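PDB 3FRM: uncharacterized conserved protein from Staphylococcus epidermidis, which is of unknown function but carries a GNAT-type acetyltransferase domain, so it may transfer acyl groups from a coenzyme A thioester. Local coordinates for residues Tyr159-Val171 and Pro175-Thr187. Numbering follows the deposited sequence.
Sequences YNLDDIERLVAYV and PVGIVDIIMTDKT. With NA (sodium ion), chain G.
Arg166 and Asp180 stand side by side as a non-hydrogen-bonded pair in the antiparallel hairpin of strands 165-171 and 174-183. Arg166 CB lies by the carbonyl oxygen of Val179, and CG, set anti to the carbonyl carbon (chi1 -60°), rests 3.7 Å from Asp180 OD2. The chain then extends past the carboxylate: Arg166 NE is 4.0 Å from Asp180 OD1, a long salt bridge in which the oxygen lies well out of the guanidinium plane and no N-H aims at it; guanidinium and carboxylate planes are 73° apart. At the tip, Arg166 NH1 gives an in-plane bond of 3.0 Å to the syn lone pair of Asp162 OD1 and NH2 a weak one to Asp162 OD2, while Ile164 CG2 lies over the rim of one guanidinium face. Asp162 OD1 also binds the sodium ion, with the carbonyl oxygens of Tyr159, Asn160, Asp162 and Ile164; Asp180 OD2 is held by Tyr132. On the other sheet face, the Leu167 and Ile181 side chains cross at about a right angle, Leu167 CG and CD1 meeting Ile181 CD1, and Leu167 CB lies 3.8 Å from Val179 CG1; helix 204-216 covers Leu167 and Val179. Near the turn, a classic bulge sets Val176 and Gly177 against Ala169: Ala169 O accepts from Val176 N at 2.8 Å and only weakly from Gly177 N. Buried Arg166 NE has no hydrogen-bond partner, so Arg166 is probably oriented mainly by Asp162, coupling the sodium loop to the GNAT-domain sheet.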
ATOM      1  N   TYR A 159     -21.403 -17.241 -12.418  1.00 28.73           N
ATOM      2  CA  TYR A 159     -21.504 -15.850 -12.878  1.00 30.42           C
ATOM      3  C   TYR A 159     -22.896 -15.358 -13.320  1.00 31.79           C
ATOM      4  O   TYR A 159     -23.201 -14.196 -13.081  1.00 33.15           O
ATOM      5  CB  TYR A 159     -20.441 -15.506 -13.924  1.00 29.53           C
ATOM      6  CG  TYR A 159     -20.756 -16.026 -15.284  1.00 28.89           C
ATOM      7  CD1 TYR A 159     -20.464 -17.345 -15.621  1.00 28.16           C
ATOM      8  CD2 TYR A 159     -21.359 -15.197 -16.257  1.00 29.17           C
ATOM      9  CE1 TYR A 159     -20.753 -17.841 -16.883  1.00 28.11           C
ATOM     10  CE2 TYR A 159     -21.664 -15.686 -17.541  1.00 26.96           C
ATOM     11  CZ  TYR A 159     -21.356 -17.007 -17.852  1.00 28.82           C
ATOM     12  OH  TYR A 159     -21.651 -17.526 -19.111  1.00 27.58           O
ATOM     13  N   ASN A 160     -23.716 -16.172 -13.990  1.00 33.30           N
ATOM     14  CA  ASN A 160     -25.139 -15.814 -14.137  1.00 34.53           C
ATOM     15  C   ASN A 160     -25.744 -15.947 -12.760  1.00 34.79           C
ATOM     16  O   ASN A 160     -25.770 -15.002 -11.980  1.00 35.82           O
ATOM     17  CB  ASN A 160     -25.914 -16.760 -15.032  1.00 35.00           C
ATOM     18  CG  ASN A 160     -25.174 -17.136 -16.266  1.00 37.62           C
ATOM     19  OD1 ASN A 160     -25.248 -16.434 -17.275  1.00 39.68           O
ATOM     20  ND2 ASN A 160     -24.489 -18.286 -16.225  1.00 39.94           N
ATOM     21  N   LEU A 161     -26.230 -17.135 -12.470  1.00 34.34           N
ATOM     22  CA  LEU A 161     -26.651 -17.504 -11.145  1.00 34.47           C
ATOM     23  C   LEU A 161     -26.514 -16.366 -10.102  1.00 34.30           C
ATOM     24  O   LEU A 161     -27.508 -15.900  -9.590  1.00 34.49           O
ATOM     25  CB  LEU A 161     -25.916 -18.792 -10.724  1.00 34.66           C
ATOM     26  CG  LEU A 161     -25.861 -19.966 -11.733  1.00 34.70           C
ATOM     27  CD1 LEU A 161     -25.064 -19.652 -13.048  1.00 35.42           C
ATOM     28  CD2 LEU A 161     -25.304 -21.205 -11.064  1.00 33.41           C
ATOM     29  N   ASP A 162     -25.309 -15.886  -9.816  1.00 34.36           N
ATOM     30  CA  ASP A 162     -25.147 -14.865  -8.777  1.00 34.71           C
ATOM     31  C   ASP A 162     -25.507 -13.415  -9.139  1.00 34.98           C
ATOM     32  O   ASP A 162     -25.627 -12.988 -10.310  1.00 33.72           O
ATOM     33  CB  ASP A 162     -23.758 -14.918  -8.136  1.00 34.81           C
ATOM     34  CG  ASP A 162     -22.666 -14.183  -8.952  1.00 36.77           C
ATOM     35  OD1 ASP A 162     -22.877 -13.687 -10.108  1.00 36.02           O
ATOM     36  OD2 ASP A 162     -21.551 -14.120  -8.391  1.00 38.89           O
ATOM     37  N   ASP A 163     -25.623 -12.637  -8.092  1.00 35.42           N
ATOM     38  CA  ASP A 163     -26.203 -11.350  -8.285  1.00 36.55           C
ATOM     39  C   ASP A 163     -25.184 -10.250  -8.582  1.00 35.12           C
ATOM     40  O   ASP A 163     -25.490  -9.334  -9.323  1.00 35.70           O
ATOM     41  CB  ASP A 163     -27.218 -11.074  -7.177  1.00 37.89           C
ATOM     42  CG  ASP A 163     -28.476 -11.940  -7.341  1.00 40.41           C
ATOM     43  OD1 ASP A 163     -29.038 -11.970  -8.479  1.00 44.47           O
ATOM     44  OD2 ASP A 163     -28.881 -12.607  -6.358  1.00 42.49           O
ATOM     45  N   ILE A 164     -23.971 -10.420  -8.062  1.00 33.73           N
ATOM     46  CA  ILE A 164     -22.756  -9.729  -8.501  1.00 31.49           C
ATOM     47  C   ILE A 164     -22.734  -9.488 -10.013  1.00 30.77           C
ATOM     48  O   ILE A 164     -22.987 -10.404 -10.789  1.00 30.57           O
ATOM     49  CB  ILE A 164     -21.495 -10.550  -8.064  1.00 31.32           C
ATOM     50  CG1 ILE A 164     -21.538 -10.804  -6.558  1.00 28.83           C
ATOM     51  CG2 ILE A 164     -20.191  -9.870  -8.510  1.00 31.05           C
ATOM     52  CD1 ILE A 164     -20.261 -11.396  -5.943  1.00 23.87           C
ATOM     53  N   GLU A 165     -22.490  -8.233 -10.413  1.00 30.22           N
ATOM     54  CA  GLU A 165     -22.295  -7.875 -11.827  1.00 28.80           C
ATOM     55  C   GLU A 165     -20.803  -7.670 -12.122  1.00 26.95           C
ATOM     56  O   GLU A 165     -20.038  -7.336 -11.218  1.00 26.51           O
ATOM     57  CB  GLU A 165     -23.093  -6.634 -12.222  1.00 29.48           C
ATOM     58  CG  GLU A 165     -24.406  -6.884 -13.035  1.00 33.82           C
ATOM     59  CD  GLU A 165     -24.518  -8.272 -13.691  1.00 38.17           C
ATOM     60  OE1 GLU A 165     -25.323  -9.082 -13.159  1.00 40.31           O
ATOM     61  OE2 GLU A 165     -23.824  -8.561 -14.713  1.00 38.43           O
ATOM     62  N   ARG A 166     -20.392  -7.901 -13.377  1.00 24.74           N
ATOM     63  CA  ARG A 166     -18.993  -7.792 -13.737  1.00 22.51           C
ATOM     64  C   ARG A 166     -18.734  -6.989 -15.003  1.00 22.44           C
ATOM     65  O   ARG A 166     -19.547  -6.986 -15.940  1.00 22.28           O
ATOM     66  CB  ARG A 166     -18.378  -9.175 -13.842  1.00 22.44           C
ATOM     67  CG  ARG A 166     -18.443  -9.950 -12.557  1.00 20.51           C
ATOM     68  CD  ARG A 166     -18.326 -11.420 -12.849  1.00 22.55           C
ATOM     69  NE  ARG A 166     -18.020 -12.174 -11.652  1.00 19.72           N
ATOM     70  CZ  ARG A 166     -18.917 -12.786 -10.903  1.00 18.98           C
ATOM     71  NH1 ARG A 166     -20.207 -12.760 -11.233  1.00 16.68           N
ATOM     72  NH2 ARG A 166     -18.507 -13.394  -9.797  1.00 18.48           N
ATOM     73  N   LEU A 167     -17.603  -6.278 -15.019  1.00 21.06           N
ATOM     74  CA  LEU A 167     -17.194  -5.524 -16.200  1.00 19.43           C
ATOM     75  C   LEU A 167     -15.868  -5.959 -16.855  1.00 18.36           C
ATOM     76  O   LEU A 167     -14.963  -6.343 -16.168  1.00 18.79           O
ATOM     77  CB  LEU A 167     -17.155  -4.053 -15.835  1.00 19.16           C
ATOM     78  CG  LEU A 167     -18.538  -3.558 -15.411  1.00 19.91           C
ATOM     79  CD1 LEU A 167     -18.461  -2.157 -14.790  1.00 21.11           C
ATOM     80  CD2 LEU A 167     -19.544  -3.601 -16.556  1.00 16.62           C
ATOM     81  N   VAL A 168     -15.773  -5.901 -18.180  1.00 17.44           N
ATOM     82  CA  VAL A 168     -14.515  -6.088 -18.890  1.00 16.70           C
ATOM     83  C   VAL A 168     -14.358  -4.866 -19.746  1.00 16.53           C
ATOM     84  O   VAL A 168     -15.294  -4.494 -20.474  1.00 15.61           O
ATOM     85  CB  VAL A 168     -14.545  -7.310 -19.872  1.00 17.70           C
ATOM     86  CG1 VAL A 168     -13.216  -7.466 -20.635  1.00 17.60           C
ATOM     87  CG2 VAL A 168     -14.837  -8.572 -19.148  1.00 16.51           C
ATOM     88  N   ALA A 169     -13.184  -4.238 -19.654  1.00 15.89           N
ATOM     89  CA  ALA A 169     -12.828  -3.143 -20.543  1.00 14.52           C
ATOM     90  C   ALA A 169     -11.953  -3.663 -21.674  1.00 14.97           C
ATOM     91  O   ALA A 169     -11.091  -4.580 -21.455  1.00 13.45           O
ATOM     92  CB  ALA A 169     -12.109  -2.063 -19.799  1.00 14.78           C
ATOM     93  N   TYR A 170     -12.173  -3.092 -22.870  1.00 13.66           N
ATOM     94  CA  TYR A 170     -11.370  -3.421 -24.034  1.00 15.14           C
ATOM     95  C   TYR A 170     -10.736  -2.184 -24.582  1.00 16.18           C
ATOM     96  O   TYR A 170     -11.386  -1.133 -24.692  1.00 15.26           O
ATOM     97  CB  TYR A 170     -12.197  -4.044 -25.172  1.00 14.68           C
ATOM     98  CG  TYR A 170     -12.916  -5.327 -24.851  1.00 15.04           C
ATOM     99  CD1 TYR A 170     -12.509  -6.537 -25.431  1.00 16.07           C
ATOM    100  CD2 TYR A 170     -14.009  -5.344 -23.979  1.00 15.90           C
ATOM    101  CE1 TYR A 170     -13.147  -7.746 -25.152  1.00 13.25           C
ATOM    102  CE2 TYR A 170     -14.661  -6.557 -23.679  1.00 17.33           C
ATOM    103  CZ  TYR A 170     -14.231  -7.749 -24.293  1.00 15.28           C
ATOM    104  OH  TYR A 170     -14.894  -8.925 -24.044  1.00 14.05           O
ATOM    105  N   VAL A 171      -9.470  -2.339 -24.972  1.00 17.46           N
ATOM    106  CA  VAL A 171      -8.777  -1.364 -25.830  1.00 17.02           C
ATOM    107  C   VAL A 171      -8.383  -2.134 -27.068  1.00 18.24           C
ATOM    108  O   VAL A 171      -7.793  -3.239 -26.974  1.00 18.61           O
ATOM    109  CB  VAL A 171      -7.538  -0.752 -25.134  1.00 16.62           C
ATOM    110  CG1 VAL A 171      -6.868   0.266 -26.041  1.00 14.96           C
ATOM    111  CG2 VAL A 171      -7.965  -0.105 -23.856  1.00 12.78           C
ATOM    112  N   PRO A 175      -9.208  -7.625 -24.345  1.00 20.60           N
ATOM    113  CA  PRO A 175      -9.666  -7.362 -22.981  1.00 20.48           C
ATOM    114  C   PRO A 175      -8.483  -6.967 -22.085  1.00 20.15           C
ATOM    115  O   PRO A 175      -7.405  -7.521 -22.207  1.00 20.20           O
ATOM    116  CB  PRO A 175     -10.272  -8.679 -22.551  1.00 20.46           C
ATOM    117  CG  PRO A 175      -9.538  -9.727 -23.366  1.00 21.81           C
ATOM    118  CD  PRO A 175      -9.135  -9.066 -24.659  1.00 20.35           C
ATOM    119  N   VAL A 176      -8.706  -6.017 -21.195  1.00 19.54           N
ATOM    120  CA  VAL A 176      -7.633  -5.308 -20.543  1.00 19.79           C
ATOM    121  C   VAL A 176      -7.877  -4.907 -19.040  1.00 18.78           C
ATOM    122  O   VAL A 176      -6.928  -4.720 -18.286  1.00 18.95           O
ATOM    123  CB  VAL A 176      -7.303  -4.118 -21.436  1.00 20.25           C
ATOM    124  CG1 VAL A 176      -7.204  -2.805 -20.665  1.00 22.76           C
ATOM    125  CG2 VAL A 176      -6.088  -4.431 -22.307  1.00 21.35           C
ATOM    126  N   GLY A 177      -9.141  -4.803 -18.624  1.00 18.16           N
ATOM    127  CA  GLY A 177      -9.532  -4.345 -17.269  1.00 16.35           C
ATOM    128  C   GLY A 177     -10.768  -5.086 -16.769  1.00 14.85           C
ATOM    129  O   GLY A 177     -11.669  -5.387 -17.548  1.00 16.03           O
ATOM    130  N   ILE A 178     -10.838  -5.395 -15.482  1.00 13.56           N
ATOM    131  CA  ILE A 178     -12.063  -6.006 -14.958  1.00 13.26           C
ATOM    132  C   ILE A 178     -12.493  -5.425 -13.605  1.00 14.92           C
ATOM    133  O   ILE A 178     -11.697  -4.775 -12.882  1.00 16.42           O
ATOM    134  CB  ILE A 178     -11.988  -7.605 -14.923  1.00 12.59           C
ATOM    135  CG1 ILE A 178     -10.866  -8.055 -13.995  1.00 11.49           C
ATOM    136  CG2 ILE A 178     -11.802  -8.201 -16.368  1.00  7.42           C
ATOM    137  CD1 ILE A 178     -10.800  -9.648 -13.838  1.00 12.96           C
ATOM    138  N   VAL A 179     -13.757  -5.619 -13.244  1.00 15.51           N
ATOM    139  CA  VAL A 179     -14.136  -5.291 -11.878  1.00 16.61           C
ATOM    140  C   VAL A 179     -15.429  -5.998 -11.635  1.00 18.21           C
ATOM    141  O   VAL A 179     -16.166  -6.226 -12.578  1.00 19.10           O
ATOM    142  CB  VAL A 179     -14.270  -3.734 -11.668  1.00 16.64           C
ATOM    143  CG1 VAL A 179     -15.354  -3.081 -12.653  1.00 12.51           C
ATOM    144  CG2 VAL A 179     -14.492  -3.389 -10.202  1.00 15.00           C
ATOM    145  N   ASP A 180     -15.657  -6.353 -10.381  1.00 20.25           N
ATOM    146  CA  ASP A 180     -16.927  -6.833  -9.850  1.00 22.62           C
ATOM    147  C   ASP A 180     -17.663  -5.726  -9.100  1.00 23.20           C
ATOM    148  O   ASP A 180     -17.045  -4.931  -8.411  1.00 22.09           O
ATOM    149  CB  ASP A 180     -16.642  -7.888  -8.812  1.00 22.55           C
ATOM    150  CG  ASP A 180     -16.054  -9.095  -9.407  1.00 26.99           C
ATOM    151  OD1 ASP A 180     -16.136 -10.155  -8.762  1.00 36.34           O
ATOM    152  OD2 ASP A 180     -15.543  -9.010 -10.546  1.00 34.09           O
ATOM    153  N   ILE A 181     -18.985  -5.715  -9.232  1.00 24.49           N
ATOM    154  CA  ILE A 181     -19.800  -4.768  -8.535  1.00 26.78           C
ATOM    155  C   ILE A 181     -20.943  -5.473  -7.866  1.00 26.34           C
ATOM    156  O   ILE A 181     -21.593  -6.332  -8.453  1.00 25.88           O
ATOM    157  CB  ILE A 181     -20.327  -3.586  -9.434  1.00 27.20           C
ATOM    158  CG1 ILE A 181     -20.897  -4.098 -10.739  1.00 29.94           C
ATOM    159  CG2 ILE A 181     -19.209  -2.628  -9.751  1.00 28.88           C
ATOM    160  CD1 ILE A 181     -19.869  -4.211 -11.884  1.00 35.01           C
ATOM    161  N   ILE A 182     -21.160  -5.060  -6.624  1.00 26.82           N
ATOM    162  CA  ILE A 182     -22.197  -5.569  -5.766  1.00 27.87           C
ATOM    163  C   ILE A 182     -23.052  -4.364  -5.442  1.00 28.19           C
ATOM    164  O   ILE A 182     -22.592  -3.396  -4.790  1.00 27.95           O
ATOM    165  CB  ILE A 182     -21.628  -6.165  -4.448  1.00 27.79           C
ATOM    166  CG1 ILE A 182     -20.702  -7.337  -4.717  1.00 29.20           C
ATOM    167  CG2 ILE A 182     -22.736  -6.605  -3.502  1.00 28.80           C
ATOM    168  CD1 ILE A 182     -19.236  -6.961  -4.493  1.00 31.74           C
HETATM  169  N   MSE A 183     -24.304  -4.434  -5.873  1.00 28.30           N
HETATM  170  CA  MSE A 183     -25.204  -3.311  -5.720  1.00 29.41           C
HETATM  171  C   MSE A 183     -26.248  -3.522  -4.651  1.00 28.79           C
HETATM  172  O   MSE A 183     -26.755  -4.608  -4.487  1.00 29.08           O
HETATM  173  CB  MSE A 183     -25.876  -3.035  -7.034  1.00 29.61           C
HETATM  174  CG  MSE A 183     -24.872  -3.052  -8.128  1.00 34.68           C
HETATM  175 SE   MSE A 183     -25.783  -2.842  -9.806  0.60 51.10          SE
HETATM  176  CE  MSE A 183     -26.529  -4.680  -9.978  1.00 44.19           C
ATOM    177  N   THR A 184     -26.562  -2.466  -3.928  1.00 27.90           N
ATOM    178  CA  THR A 184     -27.569  -2.537  -2.924  1.00 27.25           C
ATOM    179  C   THR A 184     -28.314  -1.257  -3.145  1.00 27.74           C
ATOM    180  O   THR A 184     -28.006  -0.500  -4.054  1.00 27.56           O
ATOM    181  CB  THR A 184     -26.950  -2.579  -1.498  1.00 27.50           C
ATOM    182  OG1 THR A 184     -25.847  -1.669  -1.421  1.00 27.55           O
ATOM    183  CG2 THR A 184     -26.413  -3.972  -1.148  1.00 24.57           C
ATOM    184  N   ASP A 185     -29.308  -1.016  -2.324  1.00 28.28           N
ATOM    185  CA  ASP A 185     -30.043   0.211  -2.397  1.00 28.65           C
ATOM    186  C   ASP A 185     -29.152   1.332  -1.923  1.00 28.28           C
ATOM    187  O   ASP A 185     -29.089   2.378  -2.556  1.00 28.90           O
ATOM    188  CB  ASP A 185     -31.271   0.125  -1.509  1.00 29.23           C
ATOM    189  CG  ASP A 185     -32.227  -0.933  -1.972  1.00 32.58           C
ATOM    190  OD1 ASP A 185     -32.378  -1.963  -1.256  1.00 38.88           O
ATOM    191  OD2 ASP A 185     -32.790  -0.770  -3.079  1.00 34.72           O
ATOM    192  N   LYS A 186     -28.451   1.105  -0.822  1.00 27.15           N
ATOM    193  CA  LYS A 186     -27.703   2.153  -0.153  1.00 26.51           C
ATOM    194  C   LYS A 186     -26.372   2.416  -0.845  1.00 25.58           C
ATOM    195  O   LYS A 186     -25.979   3.557  -1.033  1.00 23.92           O
ATOM    196  CB  LYS A 186     -27.416   1.713   1.281  1.00 27.79           C
ATOM    197  CG  LYS A 186     -27.622   2.789   2.358  1.00 29.49           C
ATOM    198  CD  LYS A 186     -26.448   2.797   3.389  1.00 32.12           C
ATOM    199  CE  LYS A 186     -26.269   1.461   4.129  1.00 33.83           C
ATOM    200  NZ  LYS A 186     -25.420   1.595   5.363  1.00 33.97           N
ATOM    201  N   THR A 187     -25.665   1.356  -1.231  1.00 23.82           N
ATOM    202  CA  THR A 187     -24.327   1.551  -1.745  1.00 23.17           C
ATOM    203  C   THR A 187     -24.024   0.761  -3.013  1.00 22.83           C
ATOM    204  O   THR A 187     -24.770  -0.119  -3.432  1.00 22.59           O
ATOM    205  CB  THR A 187     -23.290   1.043  -0.746  1.00 22.74           C
ATOM    206  OG1 THR A 187     -23.574  -0.327  -0.470  1.00 24.84           O
ATOM    207  CG2 THR A 187     -23.291   1.808   0.544  1.00 22.83           C
TER
HETATM  208 NA    NA G 252     -24.561 -12.397 -12.026  1.00 37.43          NA